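Local coordinates for protein aminotransferase, class III (Thermomicrobium roseum, PDB 6IO1) that acts as a thermostable, (S)-enantioselective omega-transaminase of class III, using pyridoxal 5'-phosphate to move amino groups between substrates, at residues 150-155 and 186-191; 233-238 and 379-384; 161-166 and 179-184. All coordinates share one frame; numbering follows the deposited sequence.

Contact 1: 150-155 and 186-191. With PMP (4'-deoxy-4'-aminopyridoxal-5'-phosphate), chain C.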
loop_
_atom_site.group_PDB
_atom_site.type_symbol
_atom_site.label_atom_id
_atom_site.label_comp_id
_atom_site.label_asym_id
_atom_site.label_seq_id
_atom_site.Cartn_x
_atom_site.Cartn_y
_atom_site.Cartn_z
ATOM N N ARG B 150 13.657 13.904 9.933
ATOM C CA ARG B 150 13.925 15.330 9.857
ATOM C C ARG B 150 12.644 16.114 9.613
ATOM O O ARG B 150 11.661 15.599 9.074
ATOM C CB ARG B 150 14.945 15.647 8.756
ATOM C CG ARG B 150 16.282 14.949 8.941
ATOM C CD ARG B 150 17.152 15.083 7.707
ATOM N NE ARG B 150 16.577 14.397 6.554
ATOM C CZ ARG B 150 17.111 14.407 5.338
ATOM N NH1 ARG B 150 18.252 15.046 5.118
ATOM N NH2 ARG B 150 16.518 13.757 4.345
ATOM N N ARG B 151 12.667 17.373 10.041
ATOM C CA ARG B 151 11.631 18.316 9.650
ATOM C C ARG B 151 11.652 18.480 8.137
ATOM O O ARG B 151 12.714 18.424 7.514
ATOM C CB ARG B 151 11.851 19.672 10.326
ATOM C CG ARG B 151 11.674 19.682 11.834
ATOM C CD ARG B 151 12.018 21.053 12.401
ATOM N NE ARG B 151 11.711 21.166 13.824
ATOM C CZ ARG B 151 10.563 21.632 14.306
ATOM N NH1 ARG B 151 9.620 22.062 13.478
ATOM N NH2 ARG B 151 10.370 21.698 15.615
ATOM N N MET B 152 10.468 18.596 7.540
ATOM C CA MET B 152 10.233 18.738 6.103
ATOM C C MET B 152 10.410 17.410 5.375
ATOM O O MET B 152 10.309 17.383 4.144
ATOM C CB MET B 152 11.123 19.804 5.438
ATOM C CG MET B 152 11.059 21.172 6.107
ATOM S SD MET B 152 12.225 22.368 5.423
ATOM C CE MET B 152 11.401 22.816 3.898
ATOM N N ALA B 153 10.697 16.318 6.077
ATOM C CA ALA B 153 10.766 15.009 5.445
ATOM C C ALA B 153 9.367 14.483 5.158
ATOM O O ALA B 153 8.424 14.743 5.912
ATOM C CB ALA B 153 11.520 14.022 6.334
ATOM N N TYR B 154 9.230 13.753 4.053
ATOM C CA TYR B 154 7.972 13.106 3.691
ATOM C C TYR B 154 8.262 11.662 3.305
ATOM O O TYR B 154 8.948 11.409 2.310
ATOM C CB TYR B 154 7.264 13.838 2.553
ATOM C CG TYR B 154 5.900 13.257 2.261
ATOM C CD1 TYR B 154 4.793 13.624 3.015
ATOM C CD2 TYR B 154 5.723 12.325 1.248
ATOM C CE1 TYR B 154 3.546 13.086 2.759
ATOM C CE2 TYR B 154 4.481 11.785 0.986
ATOM C CZ TYR B 154 3.396 12.169 1.742
ATOM O OH TYR B 154 2.157 11.630 1.480
ATOM N N HIS B 155 7.744 10.720 4.092
ATOM C CA HIS B 155 7.976 9.299 3.866
ATOM C C HIS B 155 6.684 8.504 3.715
ATOM O O HIS B 155 6.728 7.269 3.703
ATOM C CB HIS B 155 8.812 8.719 5.012
ATOM C CG HIS B 155 10.110 9.429 5.234
ATOM N ND1 HIS B 155 11.172 9.329 4.361
ATOM C CD2 HIS B 155 10.518 10.250 6.230
ATOM C CE1 HIS B 155 12.178 10.058 4.811
ATOM N NE2 HIS B 155 11.807 10.627 5.943
ATOM N N ALA B 186 15.714 20.226 9.185
ATOM C CA ALA B 186 15.934 20.009 7.736
ATOM C C ALA B 186 17.186 20.777 7.293
ATOM O O ALA B 186 17.386 21.906 7.783
ATOM C CB ALA B 186 14.716 20.464 6.972
ATOM N N PRO B 187 18.009 20.250 6.358
ATOM C CA PRO B 187 19.188 20.974 5.876
ATOM C C PRO B 187 18.658 21.934 4.803
ATOM O O PRO B 187 18.894 21.713 3.630
ATOM C CB PRO B 187 20.028 19.862 5.238
ATOM C CG PRO B 187 18.999 18.875 4.730
ATOM C CD PRO B 187 17.863 18.935 5.731
ATOM N N TYR B 188 17.962 22.979 5.262
ATOM C CA TYR B 188 17.294 23.967 4.415
ATOM C C TYR B 188 18.040 25.290 4.579
ATOM O O TYR B 188 17.713 26.109 5.437
ATOM C CB TYR B 188 15.826 24.048 4.826
ATOM C CG TYR B 188 14.935 25.009 4.075
ATOM C CD1 TYR B 188 15.216 25.401 2.775
ATOM C CD2 TYR B 188 13.782 25.504 4.672
ATOM C CE1 TYR B 188 14.379 26.277 2.103
ATOM C CE2 TYR B 188 12.946 26.373 4.009
ATOM C CZ TYR B 188 13.247 26.757 2.724
ATOM O OH TYR B 188 12.410 27.626 2.062
ATOM N N LYS B 189 19.053 25.496 3.729
ATOM C CA LYS B 189 19.970 26.622 3.902
ATOM C C LYS B 189 19.284 27.968 3.700
ATOM O O LYS B 189 19.633 28.949 4.367
ATOM C CB LYS B 189 21.150 26.486 2.941
ATOM C CG LYS B 189 22.356 27.322 3.322
ATOM C CD LYS B 189 23.439 27.233 2.261
ATOM C CE LYS B 189 24.728 27.868 2.744
ATOM N NZ LYS B 189 25.634 28.236 1.620
ATOM N N TYR B 190 18.323 28.041 2.775
ATOM C CA TYR B 190 17.726 29.326 2.414
ATOM C C TYR B 190 17.121 30.030 3.623
ATOM O O TYR B 190 17.192 31.260 3.733
ATOM C CB TYR B 190 16.669 29.122 1.330
ATOM C CG TYR B 190 15.936 30.378 0.917
ATOM C CD1 TYR B 190 16.603 31.426 0.297
ATOM C CD2 TYR B 190 14.571 30.510 1.139
ATOM C CE1 TYR B 190 15.933 32.572 -0.087
ATOM C CE2 TYR B 190 13.893 31.653 0.760
ATOM C CZ TYR B 190 14.579 32.681 0.149
ATOM O OH TYR B 190 13.904 33.819 -0.229
ATOM N N ARG B 191 16.520 29.272 4.540
ATOM C CA ARG B 191 15.898 29.856 5.719
ATOM C C ARG B 191 16.563 29.471 7.031
ATOM O O ARG B 191 16.383 30.184 8.023
ATOM C CB ARG B 191 14.414 29.463 5.783
ATOM C CG ARG B 191 13.613 29.938 4.585
ATOM C CD ARG B 191 12.121 29.748 4.791
ATOM N NE ARG B 191 11.351 30.359 3.712
ATOM C CZ ARG B 191 10.908 31.612 3.729
ATOM N NH1 ARG B 191 11.139 32.385 4.781
ATOM N NH2 ARG B 191 10.219 32.087 2.700
HETATM N N1 PMP C . 8.336 8.341 0.238
HETATM C C2 PMP C . 8.542 9.465 -0.446
HETATM C C2A PMP C . 9.937 9.999 -0.557
HETATM C C3 PMP C . 7.474 10.139 -1.050
HETATM O O3 PMP C . 7.716 11.288 -1.744
HETATM C C4 PMP C . 6.177 9.627 -0.937
HETATM C C4A PMP C . 5.011 10.336 -1.580
HETATM N N4A PMP C . 5.398 11.081 -2.782
HETATM C C5 PMP C . 5.981 8.442 -0.214
HETATM C C6 PMP C . 7.093 7.845 0.351
HETATM C C5A PMP C . 4.616 7.846 -0.055
HETATM O O4P PMP C . 4.324 6.929 -1.155
HETATM P P PMP C . 2.872 6.241 -1.317
HETATM O O1P PMP C . 2.972 5.351 -2.542
HETATM O O2P PMP C . 2.633 5.462 -0.039
HETATM O O3P PMP C . 1.896 7.387 -1.499
#

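Contact 2: 233-238 and 379-384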
loop_
_atom_site.group_PDB
_atom_site.type_symbol
_atom_site.label_atom_id
_atom_site.label_comp_id
_atom_site.label_asym_id
_atom_site.label_seq_id
_atom_site.Cartn_x
_atom_site.Cartn_y
_atom_site.Cartn_z
ATOM N N GLY B 233 8.576 17.797 0.866
ATOM C CA GLY B 233 8.823 18.838 1.846
ATOM C C GLY B 233 9.208 20.176 1.249
ATOM O O GLY B 233 9.122 21.198 1.938
ATOM N N GLY B 234 9.636 20.199 -0.011
ATOM C CA GLY B 234 9.979 21.458 -0.645
ATOM C C GLY B 234 11.268 21.465 -1.443
ATOM O O GLY B 234 11.919 22.510 -1.546
ATOM N N VAL B 235 11.629 20.320 -2.030
ATOM C CA VAL B 235 12.827 20.175 -2.855
ATOM C C VAL B 235 14.012 20.789 -2.119
ATOM O O VAL B 235 14.611 21.767 -2.578
ATOM C CB VAL B 235 12.635 20.795 -4.252
ATOM C CG1 VAL B 235 13.813 20.455 -5.163
ATOM C CG2 VAL B 235 11.342 20.296 -4.870
ATOM N N VAL B 236 14.338 20.235 -0.956
ATOM C CA VAL B 236 15.443 20.733 -0.148
ATOM C C VAL B 236 16.705 20.007 -0.594
ATOM O O VAL B 236 16.908 18.835 -0.269
ATOM C CB VAL B 236 15.183 20.534 1.349
ATOM C CG1 VAL B 236 16.323 21.121 2.167
ATOM C CG2 VAL B 236 13.859 21.165 1.743
ATOM N N VAL B 237 17.556 20.707 -1.336
ATOM C CA VAL B 237 18.826 20.148 -1.786
ATOM C C VAL B 237 19.829 20.318 -0.653
ATOM O O VAL B 237 20.078 21.449 -0.213
ATOM C CB VAL B 237 19.312 20.821 -3.079
ATOM C CG1 VAL B 237 20.583 20.154 -3.578
ATOM C CG2 VAL B 237 18.225 20.769 -4.142
ATOM N N PRO B 238 20.420 19.239 -0.150
ATOM C CA PRO B 238 21.309 19.352 1.003
ATOM C C PRO B 238 22.595 20.058 0.618
ATOM O O PRO B 238 22.985 20.055 -0.560
ATOM C CB PRO B 238 21.569 17.889 1.388
ATOM C CG PRO B 238 21.442 17.153 0.098
ATOM C CD PRO B 238 20.345 17.858 -0.659
ATOM N N MET B 379 14.180 17.435 -10.304
ATOM C CA MET B 379 13.399 17.946 -9.184
ATOM C C MET B 379 13.670 19.439 -9.048
ATOM O O MET B 379 14.805 19.837 -8.771
ATOM C CB MET B 379 13.764 17.217 -7.891
ATOM C CG MET B 379 13.691 15.703 -7.985
ATOM S SD MET B 379 14.331 14.884 -6.512
ATOM C CE MET B 379 13.372 15.690 -5.232
ATOM N N LEU B 380 12.644 20.271 -9.241
ATOM C CA LEU B 380 12.856 21.712 -9.208
ATOM C C LEU B 380 11.744 22.395 -8.425
ATOM O O LEU B 380 10.608 21.917 -8.382
ATOM C CB LEU B 380 12.941 22.300 -10.624
ATOM C CG LEU B 380 14.071 21.756 -11.503
ATOM C CD1 LEU B 380 13.522 20.840 -12.587
ATOM C CD2 LEU B 380 14.888 22.886 -12.108
ATOM N N LEU B 381 12.087 23.528 -7.810
ATOM C CA LEU B 381 11.135 24.308 -7.033
ATOM C C LEU B 381 11.435 25.794 -7.174
ATOM O O LEU B 381 12.594 26.222 -7.114
ATOM C CB LEU B 381 11.159 23.913 -5.550
ATOM C CG LEU B 381 10.016 24.450 -4.682
ATOM C CD1 LEU B 381 9.599 23.418 -3.658
ATOM C CD2 LEU B 381 10.400 25.746 -3.987
ATOM N N VAL B 382 10.367 26.564 -7.364
ATOM C CA VAL B 382 10.372 28.020 -7.333
ATOM C C VAL B 382 9.636 28.433 -6.066
ATOM O O VAL B 382 8.412 28.266 -5.973
ATOM C CB VAL B 382 9.704 28.620 -8.578
ATOM C CG1 VAL B 382 9.674 30.140 -8.488
ATOM C CG2 VAL B 382 10.410 28.158 -9.844
ATOM N N GLU B 383 10.377 28.938 -5.077
ATOM C CA GLU B 383 9.803 29.389 -3.817
ATOM C C GLU B 383 9.346 30.835 -3.964
ATOM O O GLU B 383 10.148 31.714 -4.299
ATOM C CB GLU B 383 10.817 29.259 -2.682
ATOM C CG GLU B 383 10.320 29.797 -1.349
ATOM C CD GLU B 383 11.102 29.256 -0.169
ATOM O OE1 GLU B 383 11.887 28.302 -0.357
ATOM O OE2 GLU B 383 10.930 29.783 0.951
ATOM N N VAL B 384 8.063 31.077 -3.713
ATOM C CA VAL B 384 7.453 32.387 -3.901
ATOM C C VAL B 384 7.348 33.083 -2.551
ATOM O O VAL B 384 6.925 32.477 -1.559
ATOM C CB VAL B 384 6.072 32.261 -4.568
ATOM C CG1 VAL B 384 5.343 33.596 -4.553
ATOM C CG2 VAL B 384 6.221 31.745 -5.991
#

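Contact 3: 161-166 and 179-184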
loop_
_atom_site.group_PDB
_atom_site.type_symbol
_atom_site.label_atom_id
_atom_site.label_comp_id
_atom_site.label_asym_id
_atom_site.label_seq_id
_atom_site.Cartn_x
_atom_site.Cartn_y
_atom_site.Cartn_z
ATOM N N ALA B 161 5.448 5.406 8.699
ATOM C CA ALA B 161 5.837 6.434 7.736
ATOM C C ALA B 161 5.225 7.783 8.094
ATOM O O ALA B 161 5.900 8.818 8.026
ATOM C CB ALA B 161 5.429 6.020 6.319
ATOM N N LEU B 162 3.962 7.779 8.532
ATOM C CA LEU B 162 3.320 9.024 8.941
ATOM C C LEU B 162 4.104 9.694 10.061
ATOM O O LEU B 162 4.272 10.919 10.067
ATOM C CB LEU B 162 1.875 8.757 9.370
ATOM C CG LEU B 162 1.060 9.921 9.949
ATOM C CD1 LEU B 162 1.035 11.133 9.022
ATOM C CD2 LEU B 162 -0.355 9.472 10.280
ATOM N N SER B 163 4.594 8.906 11.021
ATOM C CA SER B 163 5.444 9.468 12.064
ATOM C C SER B 163 6.782 9.931 11.498
ATOM O O SER B 163 7.311 10.968 11.912
ATOM C CB SER B 163 5.657 8.448 13.182
ATOM O OG SER B 163 4.441 8.140 13.838
ATOM N N ALA B 164 7.350 9.164 10.561
ATOM C CA ALA B 164 8.630 9.541 9.969
ATOM C C ALA B 164 8.536 10.872 9.232
ATOM O O ALA B 164 9.486 11.664 9.241
ATOM C CB ALA B 164 9.120 8.441 9.028
ATOM N N THR B 165 7.406 11.125 8.577
ATOM C CA THR B 165 7.199 12.383 7.874
ATOM C C THR B 165 7.313 13.564 8.832
ATOM O O THR B 165 6.789 13.532 9.948
ATOM C CB THR B 165 5.826 12.379 7.199
ATOM O OG1 THR B 165 5.845 11.482 6.080
ATOM C CG2 THR B 165 5.438 13.770 6.721
ATOM N N GLY B 166 8.007 14.614 8.388
ATOM C CA GLY B 166 8.257 15.779 9.213
ATOM C C GLY B 166 7.441 17.012 8.898
ATOM O O GLY B 166 7.767 18.094 9.411
ATOM N N PRO B 179 4.645 5.762 18.562
ATOM C CA PRO B 179 5.762 6.376 19.287
ATOM C C PRO B 179 7.140 5.851 18.859
ATOM O O PRO B 179 7.215 4.756 18.330
ATOM C CB PRO B 179 5.484 5.975 20.742
ATOM C CG PRO B 179 4.800 4.633 20.620
ATOM C CD PRO B 179 3.964 4.740 19.361
ATOM N N GLY B 180 8.183 6.653 19.091
ATOM C CA GLY B 180 9.544 6.271 18.782
ATOM C C GLY B 180 10.210 7.037 17.661
ATOM O O GLY B 180 11.247 6.587 17.163
ATOM N N PHE B 181 9.653 8.163 17.234
ATOM C CA PHE B 181 10.215 8.928 16.129
ATOM C C PHE B 181 10.738 10.266 16.631
ATOM O O PHE B 181 10.040 10.980 17.358
ATOM C CB PHE B 181 9.174 9.127 15.026
ATOM C CG PHE B 181 8.839 7.864 14.281
ATOM C CD1 PHE B 181 8.110 6.855 14.891
ATOM C CD2 PHE B 181 9.265 7.678 12.976
ATOM C CE1 PHE B 181 7.803 5.691 14.212
ATOM C CE2 PHE B 181 8.962 6.516 12.292
ATOM C CZ PHE B 181 8.230 5.521 12.911
ATOM N N ILE B 182 11.962 10.602 16.233
ATOM C CA ILE B 182 12.619 11.843 16.620
ATOM C C ILE B 182 12.907 12.633 15.354
ATOM O O ILE B 182 13.462 12.090 14.391
ATOM C CB ILE B 182 13.915 11.574 17.407
ATOM C CG1 ILE B 182 13.602 10.760 18.662
ATOM C CG2 ILE B 182 14.606 12.880 17.766
ATOM C CD1 ILE B 182 14.725 9.867 19.100
ATOM N N HIS B 183 12.541 13.909 15.355
ATOM C CA HIS B 183 12.640 14.749 14.169
ATOM C C HIS B 183 13.785 15.738 14.326
ATOM O O HIS B 183 13.831 16.494 15.302
ATOM C CB HIS B 183 11.321 15.468 13.902
ATOM C CG HIS B 183 10.232 14.544 13.462
ATOM N ND1 HIS B 183 9.345 13.963 14.342
ATOM C CD2 HIS B 183 9.922 14.059 12.237
ATOM C CE1 HIS B 183 8.519 13.178 13.674
ATOM N NE2 HIS B 183 8.848 13.218 12.396
ATOM N N LEU B 184 14.702 15.721 13.364
ATOM C CA LEU B 184 15.826 16.638 13.303
ATOM C C LEU B 184 15.479 17.829 12.408
ATOM O O LEU B 184 14.455 17.847 11.720
ATOM C CB LEU B 184 17.072 15.917 12.787
ATOM C CG LEU B 184 17.575 14.671 13.516
ATOM C CD1 LEU B 184 18.439 13.812 12.601
ATOM C CD2 LEU B 184 18.352 15.059 14.755
#

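Contact 1: 150-155 and 186-191
R151 and A186 bring the two backbones together, their CA atoms 5.0 Å apart. Strand 146-150 ends here in a type II beta turn from R150 to A153, closed by A153 N on R150 O, with M152 in the left-handed conformation that the third position of such a turn requires. The facing segment passes through an inverse gamma turn centred on P187 and reaches Y188, the N-cap of the short helix 189-192. R151 O sits only 2.9 Å from A186 CB, a tight approach. M152 is the side chain that meets both A186 and Y188. Its SD rests on A186 CB at 3.5 Å and touches Y188 CD2 at 3.6 Å. The bend at chi3 (77°) swings CE over one face of the Y188 ring, 4.1 Å from the ring centroid and 29° off the normal, while SD approaches that ring obliquely: a CH-pi contact beside a Met-aromatic one. The Y188 hydroxyl lies beyond, bonded to E383. The R150 and P187 side chains cross at about a right angle, R150 NH1 lying 3.9 Å from P187 CG, and the guanidinium is held by E227 O and Y242 OH. Further along, H155 O comes within 3.4 Å of PMP C6, and H155 ND1 bonds D260. Segment 150-155 covers the carboxyl end of strand 146-150 and the loop beyond, whose Y154 and H155 line the cofactor pocket, as in fold type I aminotransferases.

Contact 2: 233-238 and 379-384
V235 and L381 join two parts of the fold type I aminotransferase architecture: the loop after strand 221-226 of the cofactor-binding sheet, and strand 379-384 of the second mixed sheet, between strands 421-424 and 370-376. The loop lies against the strand through apolar groups and backbone carbonyls. V235 has a left-handed backbone conformation and aims its side chain at the strand. Its CG1, anti to the backbone N (chi1 -172°), lies 3.8 Å from M379 O and 4.2 Å from M379 CB. Its other branch, CG2, presses on L381 CB at 3.7 Å and has the L380 carbonyl oxygen at 3.9 Å. The side chains of V235 and L381 pass each other in opposite directions, and V423 of the adjacent strand 421-424 touches both. An alanine at V235 would probably open a gap beside L381 CB and over the M379 carbonyl, where the two methyls now sit. The polar backbone of the loop is tied by R374 of strand 370-376, which bonds G234 O through NH2 and V235 O through NE; the NH1 of R374 is in turn paired with the E383 carboxylate. G234 has backbone angles (135/31) that suit only glycine, a side chain there colliding with the carbonyl oxygen of G233. L381 reaches this glycine with one branch, its CD1 lying 3.3 Å from G234 O.

Contact 3: 161-166 and 179-184
S163 sets its CB over one face of the F181 ring, above the centre, 3.4 Å from the ring centroid and 13° off the normal, a close CH-pi contact. F181 holds CG beside its own backbone N and anti to the carbonyl carbon (chi1 -70°), and its ring lies against the last turn of helix 159-164. A164 meets the same ring on the CD2 side: its backbone N lies 3.4 Å from F181 CD2, in an oblique position, and its CB is 3.8 Å from F181 CE2. S163 OG, turned beside the backbone N, bonds the carbonyl of P178. Helix 159-164 belongs to the beta-alpha-beta crossover between parallel neighbours 146-150 and 181-184, the latter the edge strand, within this chain, of the sheet that carries the cofactor loops; I147 and, from helix 121-138, I129 and R133 also pack on F181. Two residues on, H183 also points at the helix end. Its NE2-H is shared between two carbonyls: S163 O at 2.8 Å, in the plane of the imidazole at its edge, and T165 O at 3.2 Å, obliquely placed. Both bonds are bent and weak. Carbonyls at a helix C terminus would probably favour a proton on NE2. The imidazole also meets the W171 ring, their planes about 55° apart, and G166 CA lies 3.9 Å from H183 CD2.

Contact 1 opens with the loop at 150-155, just after strand 146-150. Contact 3 opens at 161-166 and closes at 179-184, so it nests wholly inside the loop that contact 1 closes at 186-191. R151 N to L184 O and A153 O to G166 N, both probable hydrogen bonds, stitch contacts 1 and 3 together, their centres 13 Å apart. Contact 2 follows in series, from 233-238 to 379-384, closing a much longer loop. It reaches contact 1 at the R191-E383 salt bridge and where P187 O packs on V236 CG1. Contacts 2 and 3 do not touch. Together they run from the edge of the cofactor-binding sheet to strand 379-384 of the second sheet.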